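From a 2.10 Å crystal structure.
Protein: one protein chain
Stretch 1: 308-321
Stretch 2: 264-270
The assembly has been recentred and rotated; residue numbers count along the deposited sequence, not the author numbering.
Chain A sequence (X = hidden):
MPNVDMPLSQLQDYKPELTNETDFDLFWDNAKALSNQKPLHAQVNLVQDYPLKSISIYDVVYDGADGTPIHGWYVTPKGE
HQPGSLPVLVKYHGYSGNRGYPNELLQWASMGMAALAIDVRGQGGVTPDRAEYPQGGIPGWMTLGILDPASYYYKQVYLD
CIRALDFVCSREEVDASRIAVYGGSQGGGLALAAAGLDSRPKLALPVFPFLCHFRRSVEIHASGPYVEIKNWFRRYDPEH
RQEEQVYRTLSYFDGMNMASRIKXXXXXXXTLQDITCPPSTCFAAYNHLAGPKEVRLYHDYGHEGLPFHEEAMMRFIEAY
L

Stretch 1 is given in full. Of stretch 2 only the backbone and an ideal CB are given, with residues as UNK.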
# COMPACT_ATOMS: atom_id res chain seq x y z
N PHE A 308 -26.60 9.94 -4.41
CA PHE A 308 -28.03 9.44 -4.27
C PHE A 308 -28.75 9.77 -2.97
O PHE A 308 -30.00 9.76 -2.95
CB PHE A 308 -28.09 7.91 -4.41
CG PHE A 308 -26.87 7.22 -3.85
CD1 PHE A 308 -26.78 6.88 -2.50
CD2 PHE A 308 -25.75 7.00 -4.66
CE1 PHE A 308 -25.62 6.27 -1.98
CE2 PHE A 308 -24.59 6.44 -4.14
CZ PHE A 308 -24.54 6.06 -2.80
N HIS A 309 -28.01 10.03 -1.89
CA HIS A 309 -28.67 10.23 -0.59
C HIS A 309 -29.39 11.57 -0.52
O HIS A 309 -30.39 11.70 0.18
CB HIS A 309 -27.73 10.07 0.61
CG HIS A 309 -28.49 9.90 1.89
ND1 HIS A 309 -29.40 8.87 2.07
CD2 HIS A 309 -28.55 10.66 3.02
CE1 HIS A 309 -29.98 9.00 3.26
NE2 HIS A 309 -29.49 10.09 3.85
N GLU A 310 -28.90 12.54 -1.27
CA GLU A 310 -29.40 13.89 -1.21
C GLU A 310 -30.88 13.93 -1.56
O GLU A 310 -31.68 14.50 -0.82
CB GLU A 310 -28.57 14.81 -2.13
CG GLU A 310 -28.44 16.21 -1.58
CD GLU A 310 -27.42 16.34 -0.45
OE1 GLU A 310 -27.07 15.33 0.20
OE2 GLU A 310 -26.94 17.47 -0.22
N GLU A 311 -31.21 13.28 -2.67
CA GLU A 311 -32.57 13.04 -3.06
C GLU A 311 -33.41 12.31 -2.01
O GLU A 311 -34.57 12.61 -1.84
CB GLU A 311 -32.61 12.18 -4.33
CG GLU A 311 -34.01 12.00 -4.93
CD GLU A 311 -34.01 11.32 -6.31
OE1 GLU A 311 -34.94 10.49 -6.53
OE2 GLU A 311 -33.09 11.61 -7.15
N ALA A 312 -32.86 11.29 -1.38
CA ALA A 312 -33.58 10.54 -0.37
C ALA A 312 -34.00 11.48 0.82
O ALA A 312 -35.08 11.35 1.37
CB ALA A 312 -32.70 9.39 0.14
N MET A 313 -33.10 12.42 1.18
CA MET A 313 -33.34 13.38 2.27
C MET A 313 -34.37 14.45 1.87
O MET A 313 -35.29 14.75 2.63
CB MET A 313 -32.07 14.05 2.70
CG MET A 313 -31.13 13.08 3.36
SD MET A 313 -29.71 13.99 3.94
CE MET A 313 -28.74 14.31 2.48
N MET A 314 -34.25 14.93 0.65
CA MET A 314 -35.25 15.82 0.06
C MET A 314 -36.63 15.26 0.13
O MET A 314 -37.49 15.94 0.64
CB MET A 314 -34.86 16.24 -1.35
CG MET A 314 -33.63 17.12 -1.39
SD MET A 314 -33.13 17.40 -3.10
CE MET A 314 -31.45 18.02 -2.96
N ARG A 315 -36.85 14.01 -0.30
CA ARG A 315 -38.19 13.35 -0.21
C ARG A 315 -38.72 13.22 1.22
O ARG A 315 -39.88 13.42 1.50
CB ARG A 315 -38.17 11.94 -0.80
CG ARG A 315 -37.95 11.87 -2.29
CD ARG A 315 -38.17 10.47 -2.86
NE ARG A 315 -37.85 10.47 -4.30
CZ ARG A 315 -38.68 10.83 -5.29
NH1 ARG A 315 -39.95 11.20 -5.06
NH2 ARG A 315 -38.22 10.81 -6.54
N PHE A 316 -37.83 12.82 2.13
CA PHE A 316 -38.12 12.74 3.54
C PHE A 316 -38.54 14.08 4.15
O PHE A 316 -39.57 14.16 4.84
CB PHE A 316 -36.86 12.21 4.24
CG PHE A 316 -37.04 11.94 5.69
CD1 PHE A 316 -37.77 10.85 6.12
CD2 PHE A 316 -36.44 12.75 6.62
CE1 PHE A 316 -37.96 10.60 7.48
CE2 PHE A 316 -36.58 12.50 7.96
CZ PHE A 316 -37.34 11.42 8.39
N ILE A 317 -37.74 15.11 3.88
CA ILE A 317 -38.03 16.47 4.30
C ILE A 317 -39.34 16.99 3.70
O ILE A 317 -40.18 17.55 4.43
CB ILE A 317 -36.84 17.40 4.01
CG1 ILE A 317 -35.80 17.13 5.09
CG2 ILE A 317 -37.29 18.88 4.01
CD1 ILE A 317 -34.42 17.63 4.76
N GLU A 318 -39.53 16.80 2.39
CA GLU A 318 -40.78 17.23 1.74
C GLU A 318 -41.97 16.53 2.31
O GLU A 318 -43.02 17.14 2.44
CB GLU A 318 -40.73 17.03 0.22
CG GLU A 318 -40.28 18.25 -0.57
CD GLU A 318 -41.48 18.96 -1.19
OE1 GLU A 318 -41.98 18.45 -2.22
OE2 GLU A 318 -41.92 19.99 -0.63
N ALA A 319 -41.85 15.24 2.64
CA ALA A 319 -42.98 14.51 3.21
C ALA A 319 -43.37 14.86 4.61
O ALA A 319 -44.54 14.75 4.96
CB ALA A 319 -42.73 13.01 3.11
N TYR A 320 -42.39 15.14 5.46
CA TYR A 320 -42.62 15.14 6.92
C TYR A 320 -42.31 16.46 7.65
O TYR A 320 -42.79 16.63 8.75
CB TYR A 320 -41.82 14.00 7.60
CG TYR A 320 -42.26 12.60 7.18
CD1 TYR A 320 -43.50 12.09 7.56
CD2 TYR A 320 -41.41 11.78 6.40
CE1 TYR A 320 -43.91 10.81 7.17
CE2 TYR A 320 -41.82 10.51 6.00
CZ TYR A 320 -43.06 10.04 6.38
OH TYR A 320 -43.45 8.80 5.99
N LEU A 321 -41.46 17.33 7.10
CA LEU A 321 -41.12 18.56 7.80
C LEU A 321 -42.22 19.57 7.49
O LEU A 321 -43.01 19.90 8.38
CB LEU A 321 -39.79 19.12 7.34
CG LEU A 321 -39.21 20.32 8.12
CD1 LEU A 321 -38.83 19.90 9.50
CD2 LEU A 321 -38.03 20.94 7.39
N UNK A 264 -38.14 13.05 17.83
CA UNK A 264 -38.09 13.36 16.42
C UNK A 264 -38.14 12.11 15.56
O UNK A 264 -37.65 11.07 15.93
CB UNK A 264 -36.83 14.16 16.10
N UNK A 265 -38.77 12.25 14.40
CA UNK A 265 -38.74 11.28 13.32
C UNK A 265 -37.37 11.31 12.68
O UNK A 265 -36.89 12.39 12.39
CB UNK A 265 -39.83 11.56 12.29
N UNK A 266 -36.76 10.15 12.44
CA UNK A 266 -35.34 10.05 12.06
C UNK A 266 -35.16 9.24 10.77
O UNK A 266 -35.82 8.19 10.60
CB UNK A 266 -34.53 9.41 13.19
N UNK A 267 -34.30 9.75 9.86
CA UNK A 267 -33.87 9.07 8.63
C UNK A 267 -32.39 8.94 8.74
O UNK A 267 -31.65 9.95 8.59
CB UNK A 267 -34.28 9.82 7.36
N UNK A 268 -31.94 7.71 8.97
CA UNK A 268 -30.56 7.37 9.00
C UNK A 268 -29.99 6.64 7.77
O UNK A 268 -30.52 5.63 7.38
CB UNK A 268 -30.32 6.51 10.24
N UNK A 269 -28.88 7.12 7.23
CA UNK A 269 -28.02 6.39 6.29
C UNK A 269 -26.93 5.56 6.98
O UNK A 269 -26.18 6.05 7.85
CB UNK A 269 -27.36 7.38 5.32
N UNK A 270 -26.80 4.30 6.54
CA UNK A 270 -25.71 3.44 7.03
C UNK A 270 -25.05 2.81 5.83
O UNK A 270 -25.73 2.36 4.89
CB UNK A 270 -26.22 2.37 8.00

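The helix that ends at 320 and strand 265-270 run almost antiparallel, at 174°, with axes 10.2 Å apart at closest approach. The pleat of the strand turns 265, 267 and 269 toward the helix, and each finds an aromatic ring in front of it.

Position 264 precedes the strand, and its ideal CB has nothing of the helix within 5.5 Å. The contact sets no demand here; the residue is Ala264.

At 265 the CB points toward the helix, 4.6 Å from Phe316 CZ, and the flat face of Tyr320 lies within reach of a longer chain. Leucine, methionine, lysine, arginine or another aromatic could use that surface. The residue is Arg265. Its chain leaves extended, t at chi1 and chi2. The t,t start brings CG to 3.7 Å from Phe316 CZ and lays CD over the Tyr320 face, 3.7 Å from the ring centroid; the m turn at chi3 then sets the guanidinium flat on the ring, planes at 10° and centres 4.2 Å apart. The charge sits off-centre, so the contact combines stacking, CH-pi and cation-pi.

Position 266 has extended angles, -127/136, and a CB directed away. The helix leaves its side chain free, though beta-branched residues suit such a backbone. Thr266 fits that preference; its backbone C still comes within 3.9 Å of Phe316 CZ.

Position 267 also faces the helix, with its CB over the Phe316 ring. Its ideal CB stands 3.6 Å from Phe316 CE2, and beyond it run Met313, the Ala312 carbonyl and His309. A medium-sized aliphatic chain seems best: leucine, isoleucine or methionine, with valine reaching less far. Stretch 1 covers more of Leu267 (99 Å²) than of any other residue in stretch 2. Its CB lies 3.5 Å from the Phe316 ring centroid, only 8° off the normal, while the t,p rotamer sends CD2 along the helix to 4.2 Å from Met313 CG and 4.3 Å from His309 CE1.

At 268 the CB points away, so the helix does not choose the side chain. The residue is Met268.

At 269 the CB again turns toward the helix, but lies just 3.7 Å from His309 CE1, over the imidazole. With the ring so close, a small residue such as alanine is the simplest choice. Ala269 places its methyl 3.9 Å from the His309 centroid, a CH-pi contact over the face. The same imidazole binds the strand through water 1, which lies 3.0 Å from His309 NE2 and donates to Leu267 O at 2.7 Å.

Position 270 is out of reach, and its extended backbone suits a beta-branched residue; it is Ile270.

Stretch 2 264-270: ARTLMAI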
# COMPACT_ATOMS: atom_id res chain seq x y z
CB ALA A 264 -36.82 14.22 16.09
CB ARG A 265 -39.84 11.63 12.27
CG ARG A 265 -39.82 10.73 11.05
CD ARG A 265 -40.89 11.09 10.00
NE ARG A 265 -42.20 11.22 10.61
CZ ARG A 265 -43.09 10.24 10.79
NH1 ARG A 265 -42.91 8.98 10.35
NH2 ARG A 265 -44.26 10.56 11.37
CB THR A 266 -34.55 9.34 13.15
OG1 THR A 266 -34.75 10.02 14.38
CG2 THR A 266 -33.05 9.31 12.87
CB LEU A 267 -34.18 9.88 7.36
CG LEU A 267 -33.62 9.30 6.03
CD1 LEU A 267 -34.32 8.01 5.66
CD2 LEU A 267 -33.76 10.23 4.85
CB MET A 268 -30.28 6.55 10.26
CG MET A 268 -28.77 6.43 10.49
SD MET A 268 -28.23 5.52 11.91
CE MET A 268 -28.98 6.41 13.29
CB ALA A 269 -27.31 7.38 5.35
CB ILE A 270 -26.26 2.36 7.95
CG1 ILE A 270 -27.03 3.02 9.11
CG2 ILE A 270 -25.16 1.41 8.43
CD1 ILE A 270 -27.72 2.06 10.07
O HOH W 1 -29.97 10.84 6.67
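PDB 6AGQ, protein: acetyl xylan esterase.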